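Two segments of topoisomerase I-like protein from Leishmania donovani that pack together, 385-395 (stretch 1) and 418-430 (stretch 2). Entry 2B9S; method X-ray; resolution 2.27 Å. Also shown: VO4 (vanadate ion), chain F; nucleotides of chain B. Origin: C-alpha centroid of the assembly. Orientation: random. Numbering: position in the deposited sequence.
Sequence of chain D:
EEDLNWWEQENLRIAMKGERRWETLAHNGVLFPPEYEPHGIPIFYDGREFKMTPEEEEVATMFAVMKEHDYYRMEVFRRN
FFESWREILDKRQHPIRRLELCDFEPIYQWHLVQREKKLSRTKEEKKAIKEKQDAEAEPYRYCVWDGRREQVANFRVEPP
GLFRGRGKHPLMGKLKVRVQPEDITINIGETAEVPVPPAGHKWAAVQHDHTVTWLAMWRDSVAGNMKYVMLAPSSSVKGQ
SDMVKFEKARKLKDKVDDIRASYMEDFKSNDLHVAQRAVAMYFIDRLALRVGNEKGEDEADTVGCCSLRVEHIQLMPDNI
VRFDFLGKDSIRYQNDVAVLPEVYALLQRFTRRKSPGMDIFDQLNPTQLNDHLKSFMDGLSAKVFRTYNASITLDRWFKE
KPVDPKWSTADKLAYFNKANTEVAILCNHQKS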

ATOM      1  N   PHE D 385       3.334  -5.578  16.149  1.00 28.87           N
ATOM      2  CA  PHE D 385       4.652  -6.188  16.389  1.00 28.70           C
ATOM      3  C   PHE D 385       5.669  -5.767  15.353  1.00 29.90           C
ATOM      4  O   PHE D 385       6.891  -5.781  15.583  1.00 30.51           O
ATOM      5  CB  PHE D 385       4.554  -7.713  16.387  1.00 29.78           C
ATOM      6  CG  PHE D 385       4.057  -8.293  17.680  1.00 28.56           C
ATOM      7  CD1 PHE D 385       2.695  -8.456  17.901  1.00 28.45           C
ATOM      8  CD2 PHE D 385       4.964  -8.670  18.681  1.00 28.50           C
ATOM      9  CE1 PHE D 385       2.228  -9.005  19.105  1.00 30.10           C
ATOM     10  CE2 PHE D 385       4.519  -9.216  19.888  1.00 29.36           C
ATOM     11  CZ  PHE D 385       3.152  -9.381  20.110  1.00 29.17           C
ATOM     12  N   ARG D 386       5.162  -5.406  14.191  1.00 29.42           N
ATOM     13  CA  ARG D 386       6.010  -5.059  13.074  1.00 30.98           C
ATOM     14  C   ARG D 386       6.528  -3.618  13.257  1.00 30.76           C
ATOM     15  O   ARG D 386       7.716  -3.340  13.045  1.00 29.16           O
ATOM     16  CB  ARG D 386       5.209  -5.245  11.781  1.00 29.76           C
ATOM     17  CG  ARG D 386       6.012  -5.634  10.612  1.00 29.87           C
ATOM     18  CD  ARG D 386       5.089  -5.929   9.408  1.00 29.57           C
ATOM     19  NE  ARG D 386       5.754  -5.532   8.178  1.00 25.24           N
ATOM     20  CZ  ARG D 386       6.668  -6.255   7.552  1.00 25.51           C
ATOM     21  NH1 ARG D 386       7.031  -7.445   8.022  1.00 25.74           N
ATOM     22  NH2 ARG D 386       7.194  -5.804   6.427  1.00 25.04           N
ATOM     23  N   THR D 387       5.613  -2.725  13.646  1.00 30.51           N
ATOM     24  CA  THR D 387       5.931  -1.360  14.086  1.00 33.02           C
ATOM     25  C   THR D 387       6.872  -1.369  15.296  1.00 33.94           C
ATOM     26  O   THR D 387       7.843  -0.604  15.341  1.00 34.43           O
ATOM     27  CB  THR D 387       4.644  -0.584  14.494  1.00 31.93           C
ATOM     28  OG1 THR D 387       3.673  -0.679  13.451  1.00 30.95           O
ATOM     29  CG2 THR D 387       4.945   0.887  14.765  1.00 29.34           C
ATOM     30  N   TYR D 388       6.550  -2.216  16.274  1.00 34.64           N
ATOM     31  CA  TYR D 388       7.376  -2.419  17.458  1.00 35.80           C
ATOM     32  C   TYR D 388       8.789  -2.892  17.101  1.00 35.50           C
ATOM     33  O   TYR D 388       9.778  -2.339  17.589  1.00 35.80           O
ATOM     34  CB  TYR D 388       6.702  -3.407  18.424  1.00 38.37           C
ATOM     35  CG  TYR D 388       7.654  -3.988  19.448  1.00 39.43           C
ATOM     36  CD1 TYR D 388       8.007  -3.265  20.598  1.00 39.56           C
ATOM     37  CD2 TYR D 388       8.227  -5.246  19.250  1.00 38.79           C
ATOM     38  CE1 TYR D 388       8.907  -3.783  21.518  1.00 39.77           C
ATOM     39  CE2 TYR D 388       9.116  -5.779  20.164  1.00 39.37           C
ATOM     40  CZ  TYR D 388       9.455  -5.050  21.299  1.00 40.70           C
ATOM     41  OH  TYR D 388      10.340  -5.593  22.212  1.00 40.46           O
ATOM     42  N   ASN D 389       8.873  -3.905  16.253  1.00 34.13           N
ATOM     43  CA  ASN D 389      10.151  -4.466  15.846  1.00 34.90           C
ATOM     44  C   ASN D 389      11.032  -3.497  15.081  1.00 34.36           C
ATOM     45  O   ASN D 389      12.243  -3.505  15.254  1.00 34.37           O
ATOM     46  CB  ASN D 389       9.950  -5.731  15.010  1.00 36.56           C
ATOM     47  CG  ASN D 389       9.832  -6.972  15.862  1.00 39.95           C
ATOM     48  OD1 ASN D 389      10.716  -7.252  16.676  1.00 42.38           O
ATOM     49  ND2 ASN D 389       8.734  -7.724  15.695  1.00 39.39           N
ATOM     50  N   ALA D 390      10.430  -2.690  14.212  1.00 33.95           N
ATOM     51  CA  ALA D 390      11.187  -1.752  13.392  1.00 33.22           C
ATOM     52  C   ALA D 390      11.740  -0.633  14.266  1.00 33.26           C
ATOM     53  O   ALA D 390      12.904  -0.248  14.144  1.00 31.00           O
ATOM     54  CB  ALA D 390      10.315  -1.192  12.287  1.00 32.21           C
ATOM     55  N   SER D 391      10.891  -0.142  15.167  1.00 34.08           N
ATOM     56  CA  SER D 391      11.223   0.989  16.037  1.00 34.19           C
ATOM     57  C   SER D 391      12.206   0.621  17.146  1.00 34.88           C
ATOM     58  O   SER D 391      13.134   1.372  17.425  1.00 35.68           O
ATOM     59  CB  SER D 391       9.956   1.589  16.630  1.00 30.57           C
ATOM     60  OG  SER D 391       9.324   2.402  15.674  1.00 30.49           O
ATOM     61  N   ILE D 392      12.000  -0.535  17.762  1.00 36.78           N
ATOM     62  CA  ILE D 392      12.872  -1.016  18.820  1.00 37.76           C
ATOM     63  C   ILE D 392      14.249  -1.409  18.293  1.00 38.64           C
ATOM     64  O   ILE D 392      15.225  -1.359  19.029  1.00 40.67           O
ATOM     65  CB  ILE D 392      12.218  -2.164  19.652  1.00 38.62           C
ATOM     66  CG1 ILE D 392      12.653  -2.096  21.132  1.00 40.10           C
ATOM     67  CG2 ILE D 392      12.529  -3.548  19.053  1.00 38.03           C
ATOM     68  CD1 ILE D 392      12.506  -0.710  21.801  1.00 39.67           C
ATOM     69  N   THR D 393      14.317  -1.791  17.023  1.00 39.30           N
ATOM     70  CA  THR D 393      15.578  -2.139  16.369  1.00 40.06           C
ATOM     71  C   THR D 393      16.459  -0.896  16.160  1.00 40.76           C
ATOM     72  O   THR D 393      17.683  -0.973  16.275  1.00 40.85           O
ATOM     73  CB  THR D 393      15.315  -2.847  15.021  1.00 40.18           C
ATOM     74  OG1 THR D 393      14.773  -4.149  15.266  1.00 40.23           O
ATOM     75  CG2 THR D 393      16.579  -2.980  14.196  1.00 39.18           C
ATOM     76  N   LEU D 394      15.841   0.241  15.853  1.00 40.85           N
ATOM     77  CA  LEU D 394      16.596   1.483  15.680  1.00 42.71           C
ATOM     78  C   LEU D 394      17.042   2.043  17.040  1.00 43.55           C
ATOM     79  O   LEU D 394      18.184   2.484  17.197  1.00 42.20           O
ATOM     80  CB  LEU D 394      15.795   2.526  14.883  1.00 41.94           C
ATOM     81  CG  LEU D 394      16.605   3.691  14.293  1.00 42.78           C
ATOM     82  CD1 LEU D 394      17.435   3.226  13.120  1.00 42.32           C
ATOM     83  CD2 LEU D 394      15.732   4.866  13.872  1.00 41.85           C
ATOM     84  N   ASP D 395      16.127   2.011  18.002  1.00 45.40           N
ATOM     85  CA  ASP D 395      16.383   2.437  19.367  1.00 47.98           C
ATOM     86  C   ASP D 395      17.603   1.697  19.921  1.00 49.03           C
ATOM     87  O   ASP D 395      18.615   2.325  20.252  1.00 47.31           O
ATOM     88  CB  ASP D 395      15.138   2.172  20.224  1.00 50.07           C
ATOM     89  CG  ASP D 395      15.085   3.026  21.484  1.00 52.27           C
ATOM     90  OD1 ASP D 395      15.340   4.251  21.391  1.00 53.89           O
ATOM     91  OD2 ASP D 395      14.755   2.479  22.568  1.00 52.60           O
ATOM     92  N   LYS D 418      23.128   2.695   7.744  1.00 43.29           N
ATOM     93  CA  LYS D 418      23.392   1.309   8.164  1.00 42.88           C
ATOM     94  C   LYS D 418      22.405   0.794   9.217  1.00 41.47           C
ATOM     95  O   LYS D 418      22.024  -0.382   9.211  1.00 40.93           O
ATOM     96  CB  LYS D 418      24.851   1.141   8.648  1.00 42.87           C
ATOM     97  N   ALA D 419      22.007   1.676  10.127  1.00 39.96           N
ATOM     98  CA  ALA D 419      20.989   1.341  11.136  1.00 38.55           C
ATOM     99  C   ALA D 419      19.580   1.263  10.505  1.00 37.24           C
ATOM    100  O   ALA D 419      18.748   0.468  10.946  1.00 37.29           O
ATOM    101  CB  ALA D 419      21.014   2.346  12.269  1.00 36.02           C
ATOM    102  N   ASN D 420      19.336   2.104   9.496  1.00 34.37           N
ATOM    103  CA  ASN D 420      18.125   2.056   8.678  1.00 34.47           C
ATOM    104  C   ASN D 420      18.041   0.771   7.840  1.00 35.38           C
ATOM    105  O   ASN D 420      16.951   0.183   7.715  1.00 36.96           O
ATOM    106  CB  ASN D 420      18.067   3.280   7.751  1.00 32.82           C
ATOM    107  CG  ASN D 420      16.672   3.558   7.215  1.00 32.87           C
ATOM    108  OD1 ASN D 420      15.725   2.791   7.436  1.00 35.44           O
ATOM    109  ND2 ASN D 420      16.540   4.655   6.501  1.00 30.01           N
ATOM    110  N   THR D 421      19.187   0.379   7.254  1.00 34.82           N
ATOM    111  CA  THR D 421      19.356  -0.852   6.456  1.00 34.35           C
ATOM    112  C   THR D 421      19.034  -2.086   7.299  1.00 36.16           C
ATOM    113  O   THR D 421      18.404  -3.017   6.809  1.00 37.40           O
ATOM    114  CB  THR D 421      20.802  -0.965   5.861  1.00 33.03           C
ATOM    115  OG1 THR D 421      21.050   0.121   4.965  1.00 32.44           O
ATOM    116  CG2 THR D 421      21.037  -2.292   5.091  1.00 32.81           C
ATOM    117  N   GLU D 422      19.442  -2.100   8.563  1.00 38.02           N
ATOM    118  CA  GLU D 422      19.113  -3.240   9.416  1.00 40.29           C
ATOM    119  C   GLU D 422      17.591  -3.384   9.626  1.00 39.37           C
ATOM    120  O   GLU D 422      17.060  -4.498   9.625  1.00 39.23           O
ATOM    121  CB  GLU D 422      19.839  -3.164  10.754  1.00 43.04           C
ATOM    122  CG  GLU D 422      19.994  -4.539  11.419  1.00 49.84           C
ATOM    123  CD  GLU D 422      19.987  -4.479  12.949  1.00 53.48           C
ATOM    124  OE1 GLU D 422      19.861  -3.364  13.516  1.00 55.71           O
ATOM    125  OE2 GLU D 422      20.094  -5.554  13.587  1.00 55.38           O
ATOM    126  N   VAL D 423      16.922  -2.248   9.822  1.00 37.10           N
ATOM    127  CA  VAL D 423      15.459  -2.158   9.910  1.00 36.15           C
ATOM    128  C   VAL D 423      14.774  -2.666   8.624  1.00 34.13           C
ATOM    129  O   VAL D 423      13.855  -3.470   8.696  1.00 32.41           O
ATOM    130  CB  VAL D 423      15.008  -0.692  10.227  1.00 36.53           C
ATOM    131  CG1 VAL D 423      13.473  -0.580  10.300  1.00 36.17           C
ATOM    132  CG2 VAL D 423      15.661  -0.197  11.532  1.00 35.21           C
ATOM    133  N   ALA D 424      15.256  -2.216   7.465  1.00 32.32           N
ATOM    134  CA  ALA D 424      14.711  -2.603   6.170  1.00 31.41           C
ATOM    135  C   ALA D 424      14.879  -4.097   5.854  1.00 33.96           C
ATOM    136  O   ALA D 424      13.996  -4.706   5.230  1.00 34.79           O
ATOM    137  CB  ALA D 424      15.326  -1.745   5.072  1.00 30.85           C
ATOM    138  N   ILE D 425      16.002  -4.683   6.278  1.00 34.06           N
ATOM    139  CA  ILE D 425      16.253  -6.132   6.127  1.00 33.57           C
ATOM    140  C   ILE D 425      15.281  -6.978   6.960  1.00 33.48           C
ATOM    141  O   ILE D 425      14.713  -7.950   6.450  1.00 33.52           O
ATOM    142  CB  ILE D 425      17.731  -6.505   6.437  1.00 33.97           C
ATOM    143  CG1 ILE D 425      18.601  -6.212   5.215  1.00 35.02           C
ATOM    144  CG2 ILE D 425      17.876  -7.986   6.864  1.00 32.80           C
ATOM    145  CD1 ILE D 425      20.081  -6.091   5.515  1.00 37.08           C
ATOM    146  N   LEU D 426      15.083  -6.585   8.220  1.00 32.89           N
ATOM    147  CA  LEU D 426      14.120  -7.214   9.118  1.00 32.61           C
ATOM    148  C   LEU D 426      12.699  -7.214   8.528  1.00 32.12           C
ATOM    149  O   LEU D 426      11.953  -8.203   8.649  1.00 32.50           O
ATOM    150  CB  LEU D 426      14.133  -6.488  10.475  1.00 33.32           C
ATOM    151  CG  LEU D 426      13.043  -6.826  11.505  1.00 33.63           C
ATOM    152  CD1 LEU D 426      13.337  -8.131  12.263  1.00 33.35           C
ATOM    153  CD2 LEU D 426      12.821  -5.685  12.483  1.00 33.49           C
ATOM    154  N   CYS D 427      12.346  -6.097   7.890  1.00 30.15           N
ATOM    155  CA  CYS D 427      11.031  -5.869   7.303  1.00 27.99           C
ATOM    156  C   CYS D 427      10.885  -6.480   5.915  1.00 27.29           C
ATOM    157  O   CYS D 427       9.762  -6.675   5.427  1.00 25.96           O
ATOM    158  CB  CYS D 427      10.776  -4.372   7.201  1.00 27.74           C
ATOM    159  SG  CYS D 427      10.393  -3.590   8.752  1.00 29.47           S
ATOM    160  N   ASN D 428      12.026  -6.739   5.288  1.00 25.79           N
ATOM    161  CA  ASN D 428      12.134  -7.302   3.937  1.00 26.02           C
ATOM    162  C   ASN D 428      11.637  -6.345   2.840  1.00 26.00           C
ATOM    163  O   ASN D 428      11.018  -6.743   1.832  1.00 26.08           O
ATOM    164  CB  ASN D 428      11.484  -8.690   3.865  1.00 26.35           C
ATOM    165  CG  ASN D 428      11.949  -9.486   2.677  1.00 27.23           C
ATOM    166  OD1 ASN D 428      13.129  -9.458   2.303  1.00 27.68           O
ATOM    167  ND2 ASN D 428      11.010 -10.194   2.046  1.00 28.44           N
ATOM    168  N   HIS D 429      11.952  -5.072   3.040  1.00 25.39           N
ATOM    169  CA  HIS D 429      11.649  -4.028   2.072  1.00 25.59           C
ATOM    170  C   HIS D 429      12.661  -4.001   0.926  1.00 26.57           C
ATOM    171  O   HIS D 429      13.873  -3.952   1.155  1.00 27.29           O
ATOM    172  CB  HIS D 429      11.542  -2.683   2.790  1.00 25.49           C
ATOM    173  CG  HIS D 429      10.392  -2.609   3.757  1.00 25.17           C
ATOM    174  ND1 HIS D 429      10.400  -1.789   4.864  1.00 24.33           N
ATOM    175  CD2 HIS D 429       9.193  -3.247   3.769  1.00 24.83           C
ATOM    176  CE1 HIS D 429       9.249  -1.912   5.506  1.00 26.26           C
ATOM    177  NE2 HIS D 429       8.506  -2.805   4.871  1.00 25.91           N
ATOM    178  N   GLN D 430      12.145  -4.081  -0.302  1.00 28.41           N
ATOM    179  CA  GLN D 430      12.951  -4.260  -1.503  1.00 29.50           C
ATOM    180  C   GLN D 430      12.527  -3.367  -2.673  1.00 30.85           C
ATOM    181  O   GLN D 430      11.359  -3.017  -2.823  1.00 30.87           O
ATOM    182  CB  GLN D 430      12.919  -5.716  -1.951  1.00 31.17           C
ATOM    183  CG  GLN D 430      13.560  -6.680  -0.995  1.00 30.66           C
ATOM    184  CD  GLN D 430      13.545  -8.078  -1.528  1.00 32.38           C
ATOM    185  OE1 GLN D 430      13.447  -8.290  -2.741  1.00 34.47           O
ATOM    186  NE2 GLN D 430      13.608  -9.053  -0.632  1.00 31.07           N
TER
HETATM  187  V   VO4 F 301       4.366  -3.136   5.288  1.00 20.93           V
HETATM  188  O1  VO4 F 301       6.055  -3.545   5.210  1.00 22.83           O
HETATM  189  O2  VO4 F 301       3.142  -4.299   5.798  1.00 19.44           O
ATOM    190  P    DG B   2       8.420  -2.838  -0.451  1.00 22.96           P
ATOM    191  OP1  DG B   2       9.276  -4.011  -0.220  1.00 20.94           O
ATOM    192  OP2  DG B   2       8.764  -1.497   0.109  1.00 19.82           O
ATOM    193  O5'  DG B   2       8.171  -2.635  -2.026  1.00 21.15           O
ATOM    194  C5'  DG B   2       7.760  -3.684  -2.835  1.00 23.55           C
ATOM    195  C4'  DG B   2       7.497  -3.184  -4.239  1.00 24.11           C
ATOM    196  O4'  DG B   2       6.534  -2.114  -4.222  1.00 24.06           O
ATOM    197  C3'  DG B   2       8.695  -2.629  -5.006  1.00 25.62           C
ATOM    198  O3'  DG B   2       8.478  -3.010  -6.351  1.00 25.64           O
ATOM    199  C2'  DG B   2       8.566  -1.107  -4.849  1.00 24.69           C
ATOM    200  C1'  DG B   2       7.058  -0.953  -4.850  1.00 21.57           C
ATOM    201  N9   DG B   2       6.623   0.215  -4.090  1.00 21.84           N
ATOM    202  C8   DG B   2       7.095   0.615  -2.851  1.00 21.16           C
ATOM    203  N7   DG B   2       6.511   1.695  -2.415  1.00 21.24           N
ATOM    204  C5   DG B   2       5.599   2.006  -3.426  1.00 19.84           C
ATOM    205  C6   DG B   2       4.704   3.077  -3.518  1.00 19.88           C
ATOM    206  O6   DG B   2       4.526   3.963  -2.682  1.00 22.12           O
ATOM    207  N1   DG B   2       3.956   3.055  -4.692  1.00 21.20           N
ATOM    208  C2   DG B   2       4.063   2.095  -5.676  1.00 19.63           C
ATOM    209  N2   DG B   2       3.263   2.246  -6.729  1.00 19.95           N
ATOM    210  N3   DG B   2       4.900   1.079  -5.611  1.00 18.82           N
ATOM    211  C4   DG B   2       5.637   1.104  -4.457  1.00 19.97           C
HETATM  212  O   HOH W   1       9.680  -9.632   8.134  1.00 23.83           O

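The two stretches pack as nearly antiparallel helices: the axes of 385-395 and 418-427 approach to 9.3 Å, with an angle of 154° between their N-to-C directions. Together they bury 485 Å². The backbones come closest where Ala-390 CA lies 5.5 Å from Val-423 CA; one turn along, Leu-394 CA and Ala-419 CA are 6.3 Å apart. Each pair includes an alanine: the CA-to-CB bond of Ala-419 points toward stretch 1, that of Ala-390 sideways.

Several contacts are apolar. Ala-390 CB lies 3.8 Å from Val-423 CG1 and 4.3 Å from Cys-427 SG, so one methyl touches residues a helical turn apart on the other stretch. Leu-394 has a CA-to-CB bond directed sideways, but its t, p rotamer brings the end of the chain nearer: CD1 is 3.8 Å from Ala-419 CB and 4.2 Å from Val-423 CG2. The CA-to-CB bond of Leu-426 points toward stretch 1, and its CD2 packs against less apolar neighbours, 3.8 Å from Asn-389 CB and 3.7 Å from Thr-393 OG1.

Thr-393 combines both characters. Its m rotamer turns OG1 back along its own helix to donate a hydrogen bond to Asn-389 O (OG1 to O, 2.6 Å), so the hydroxyl is satisfied within the helix while it packs against leucine. Its methyl faces stretch 2, with CG2 4.0 Å from Val-423 CG2 and 3.4 Å from Glu-422 OE1.

Direct hydrogen bonding between the stretches is confined to one bond, from Arg-386 NH2 to Cys-427 O, at 2.9 Å with an N-H...acceptor angle of 151°. The carbonyl lies at the edge of the guanidinium, near its plane, as suits an N-H donor. Arg-386 starts sideways, and its long chain carries this group to the C-terminal end of the second helix. Water 1 lies 2.7 Å from Leu-426 O (water O to carbonyl O) and accepts a weak bond from Arg-386 NH1 (NH1 to water O, 3.4 Å), a loose link at best.

A shared ligand makes the third link. Arg-386 NH2 and His-429 NE2 both donate to vanadate O1, at 2.8 Å (167°) and 2.6 Å (166°) respectively, and O1 lies at the edge of both planar groups. Asn-428, with positive phi (67°), leaves the helical conformation just before His-429, whose ring end comes nearer stretch 1 and places NE2 3.6 Å from Arg-386 NH2. The arginine thus joins helix end and ligand through a single nitrogen, NH2.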